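Phosphoglucosamine/phosphogalactosamine mutase (Sulfolobus tokodaii, PDB 2F7L) interconverts the 6-phosphates and 1-phosphates of glucosamine and galactosamine, supplying precursors for UDP-N-acetylglucosamine and UDP-N-acetylgalactosamine. Local coordinates at residues I165-K170 / L352-N357. Residues are numbered along the deposited sequence; the frame is centred on the assembly and turned at random.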
ATOM      1  N   ILE A 165      -6.154   5.478  23.745  1.00 45.00           N
ATOM      2  CA  ILE A 165      -7.027   4.316  23.843  1.00 46.07           C
ATOM      3  C   ILE A 165      -8.318   4.524  24.629  1.00 47.46           C
ATOM      4  O   ILE A 165      -9.383   4.036  24.237  1.00 47.95           O
ATOM      5  CB  ILE A 165      -6.312   3.136  24.464  1.00 45.30           C
ATOM      6  CG1 ILE A 165      -5.113   2.758  23.604  1.00 44.28           C
ATOM      7  CG2 ILE A 165      -7.295   1.968  24.629  1.00 44.88           C
ATOM      8  CD1 ILE A 165      -4.382   1.547  24.118  1.00 43.28           C
ATOM      9  N   GLU A 166      -8.231   5.233  25.747  1.00 48.78           N
ATOM     10  CA  GLU A 166      -9.417   5.468  26.556  1.00 49.52           C
ATOM     11  C   GLU A 166     -10.429   6.378  25.853  1.00 49.74           C
ATOM     12  O   GLU A 166     -11.615   6.042  25.770  1.00 49.31           O
ATOM     13  CB  GLU A 166      -9.012   6.027  27.922  1.00 49.36           C
ATOM     14  CG  GLU A 166      -8.300   5.000  28.803  1.00 49.88           C
ATOM     15  CD  GLU A 166      -9.028   3.640  28.847  1.00 51.12           C
ATOM     16  OE1 GLU A 166     -10.283   3.622  28.904  1.00 51.38           O
ATOM     17  OE2 GLU A 166      -8.347   2.583  28.838  1.00 50.60           O
ATOM     18  N   LYS A 167      -9.964   7.514  25.335  1.00 49.92           N
ATOM     19  CA  LYS A 167     -10.849   8.443  24.641  1.00 50.63           C
ATOM     20  C   LYS A 167     -11.716   7.708  23.614  1.00 51.37           C
ATOM     21  O   LYS A 167     -12.942   7.856  23.599  1.00 52.04           O
ATOM     22  CB  LYS A 167     -10.021   9.543  23.962  1.00 50.63           C
ATOM     23  CG  LYS A 167     -10.763  10.442  22.964  1.00 51.28           C
ATOM     24  CD  LYS A 167     -11.885  11.259  23.581  1.00 53.32           C
ATOM     25  CE  LYS A 167     -12.558  12.171  22.533  1.00 54.75           C
ATOM     26  NZ  LYS A 167     -13.998  12.538  22.835  1.00 54.51           N
ATOM     27  N   ILE A 168     -11.080   6.893  22.777  1.00 51.46           N
ATOM     28  CA  ILE A 168     -11.781   6.146  21.741  1.00 50.96           C
ATOM     29  C   ILE A 168     -12.639   5.047  22.343  1.00 50.70           C
ATOM     30  O   ILE A 168     -13.747   4.785  21.878  1.00 50.43           O
ATOM     31  CB  ILE A 168     -10.778   5.498  20.762  1.00 51.45           C
ATOM     32  CG1 ILE A 168      -9.915   6.581  20.121  1.00 51.77           C
ATOM     33  CG2 ILE A 168     -11.515   4.702  19.695  1.00 50.78           C
ATOM     34  CD1 ILE A 168      -8.690   6.040  19.403  1.00 53.75           C
ATOM     35  N   LYS A 169     -12.118   4.399  23.376  1.00 50.56           N
ATOM     36  CA  LYS A 169     -12.840   3.310  24.008  1.00 50.95           C
ATOM     37  C   LYS A 169     -14.173   3.829  24.515  1.00 51.06           C
ATOM     38  O   LYS A 169     -15.180   3.118  24.510  1.00 50.89           O
ATOM     39  CB  LYS A 169     -12.019   2.722  25.165  1.00 50.64           C
ATOM     40  CG  LYS A 169     -12.374   1.275  25.473  1.00 51.37           C
ATOM     41  CD  LYS A 169     -11.710   0.755  26.736  1.00 51.26           C
ATOM     42  CE  LYS A 169     -10.204   0.872  26.672  1.00 51.99           C
ATOM     43  NZ  LYS A 169      -9.565   0.523  27.979  1.00 51.86           N
ATOM     44  N   LYS A 170     -14.166   5.088  24.930  1.00 51.57           N
ATOM     45  CA  LYS A 170     -15.350   5.747  25.466  1.00 52.33           C
ATOM     46  C   LYS A 170     -16.475   5.870  24.446  1.00 51.57           C
ATOM     47  O   LYS A 170     -17.641   5.679  24.780  1.00 51.11           O
ATOM     48  CB  LYS A 170     -14.958   7.136  25.999  1.00 54.20           C
ATOM     49  CG  LYS A 170     -16.105   8.052  26.416  1.00 56.45           C
ATOM     50  CD  LYS A 170     -15.548   9.357  27.025  1.00 59.03           C
ATOM     51  CE  LYS A 170     -16.647  10.394  27.348  1.00 60.30           C
ATOM     52  NZ  LYS A 170     -17.706   9.886  28.292  1.00 61.42           N
ATOM     53  N   LEU A 352      -9.131  10.439  15.160  1.00 46.81           N
ATOM     54  CA  LEU A 352      -9.604  11.635  14.461  1.00 48.08           C
ATOM     55  C   LEU A 352     -11.137  11.759  14.558  1.00 48.77           C
ATOM     56  O   LEU A 352     -11.679  12.820  14.857  1.00 48.45           O
ATOM     57  CB  LEU A 352      -9.156  11.541  12.997  1.00 48.24           C
ATOM     58  CG  LEU A 352      -9.332  12.668  11.975  1.00 48.66           C
ATOM     59  CD1 LEU A 352     -10.445  12.310  10.996  1.00 47.64           C
ATOM     60  CD2 LEU A 352      -9.588  13.989  12.707  1.00 48.37           C
ATOM     61  N   LEU A 353     -11.821  10.651  14.326  1.00 49.75           N
ATOM     62  CA  LEU A 353     -13.272  10.601  14.392  1.00 50.87           C
ATOM     63  C   LEU A 353     -13.768  10.822  15.820  1.00 51.86           C
ATOM     64  O   LEU A 353     -14.796  11.460  16.043  1.00 52.39           O
ATOM     65  CB  LEU A 353     -13.744   9.236  13.890  1.00 50.86           C
ATOM     66  CG  LEU A 353     -15.073   9.168  13.140  1.00 51.30           C
ATOM     67  CD1 LEU A 353     -16.185   9.495  14.108  1.00 52.42           C
ATOM     68  CD2 LEU A 353     -15.074  10.138  11.955  1.00 50.41           C
ATOM     69  N   ALA A 354     -13.035  10.287  16.788  1.00 52.77           N
ATOM     70  CA  ALA A 354     -13.406  10.404  18.195  1.00 53.39           C
ATOM     71  C   ALA A 354     -13.280  11.818  18.723  1.00 54.06           C
ATOM     72  O   ALA A 354     -14.123  12.290  19.480  1.00 54.13           O
ATOM     73  CB  ALA A 354     -12.543   9.485  19.025  1.00 52.91           C
ATOM     74  N   ASN A 355     -12.212  12.486  18.317  1.00 55.09           N
ATOM     75  CA  ASN A 355     -11.935  13.836  18.761  1.00 55.75           C
ATOM     76  C   ASN A 355     -12.766  14.904  18.043  1.00 55.64           C
ATOM     77  O   ASN A 355     -12.861  16.031  18.513  1.00 55.35           O
ATOM     78  CB  ASN A 355     -10.441  14.125  18.590  1.00 57.41           C
ATOM     79  CG  ASN A 355      -9.971  15.286  19.448  1.00 60.00           C
ATOM     80  OD1 ASN A 355      -8.860  15.786  19.287  1.00 60.68           O
ATOM     81  ND2 ASN A 355     -10.824  15.721  20.380  1.00 61.86           N
ATOM     82  N   GLU A 356     -13.367  14.566  16.909  1.00 55.61           N
ATOM     83  CA  GLU A 356     -14.180  15.543  16.187  1.00 55.77           C
ATOM     84  C   GLU A 356     -15.640  15.396  16.605  1.00 56.23           C
ATOM     85  O   GLU A 356     -16.473  16.269  16.353  1.00 56.21           O
ATOM     86  CB  GLU A 356     -14.048  15.333  14.679  1.00 55.45           C
ATOM     87  CG  GLU A 356     -12.626  15.459  14.163  1.00 56.27           C
ATOM     88  CD  GLU A 356     -12.074  16.863  14.304  1.00 56.59           C
ATOM     89  OE1 GLU A 356     -12.794  17.789  13.891  1.00 57.71           O
ATOM     90  OE2 GLU A 356     -10.932  17.048  14.804  1.00 55.91           O
ATOM     91  N   ASN A 357     -15.931  14.278  17.257  1.00 56.58           N
ATOM     92  CA  ASN A 357     -17.269  13.966  17.720  1.00 56.63           C
ATOM     93  C   ASN A 357     -18.317  14.126  16.616  1.00 55.65           C
ATOM     94  O   ASN A 357     -19.473  14.463  16.874  1.00 55.42           O
ATOM     95  CB  ASN A 357     -17.632  14.840  18.912  1.00 58.54           C
ATOM     96  CG  ASN A 357     -18.770  14.253  19.725  1.00 60.81           C
ATOM     97  OD1 ASN A 357     -19.294  14.889  20.644  1.00 62.65           O
ATOM     98  ND2 ASN A 357     -19.154  13.019  19.395  1.00 61.88           N
TER
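K167 reaches over from helix 165-171 to the last turn of helix 342-356, where its NZ gives a weak hydrogen bond to the backbone O of A354, 3.4 Å away. The side chain leaves with CG anti to the backbone N (chi1 168°) and bends once, at chi2, before running out nearly straight. The A354 carbonyl also takes a weak bond from the backbone N of N357; the lysine's positive charge would suit this C-terminal end of the helix dipole. The apolar part is small: the methyl of A354 points at the first helix and meets CG1 of I168, with CB and CG1 4.1 Å apart. CE of K167 passes 4.2 Å from CA of N355, carrying the contact out to solvent. The axes of the two short segments pass 9.3 Å apart at 70°; the nearest CA atoms, of I168 and A354, are 5.8 Å apart. I168 also touches L350, one turn before A354, and L195 in a loop; A354 rests on Y173, and N355 on W269 of helix 259-272. Thus the helix leading into strand 174-178 of domain II meets the helix following strands 323-326 and 329-332 of domain III, away from the magnesium and phosphoserine sites.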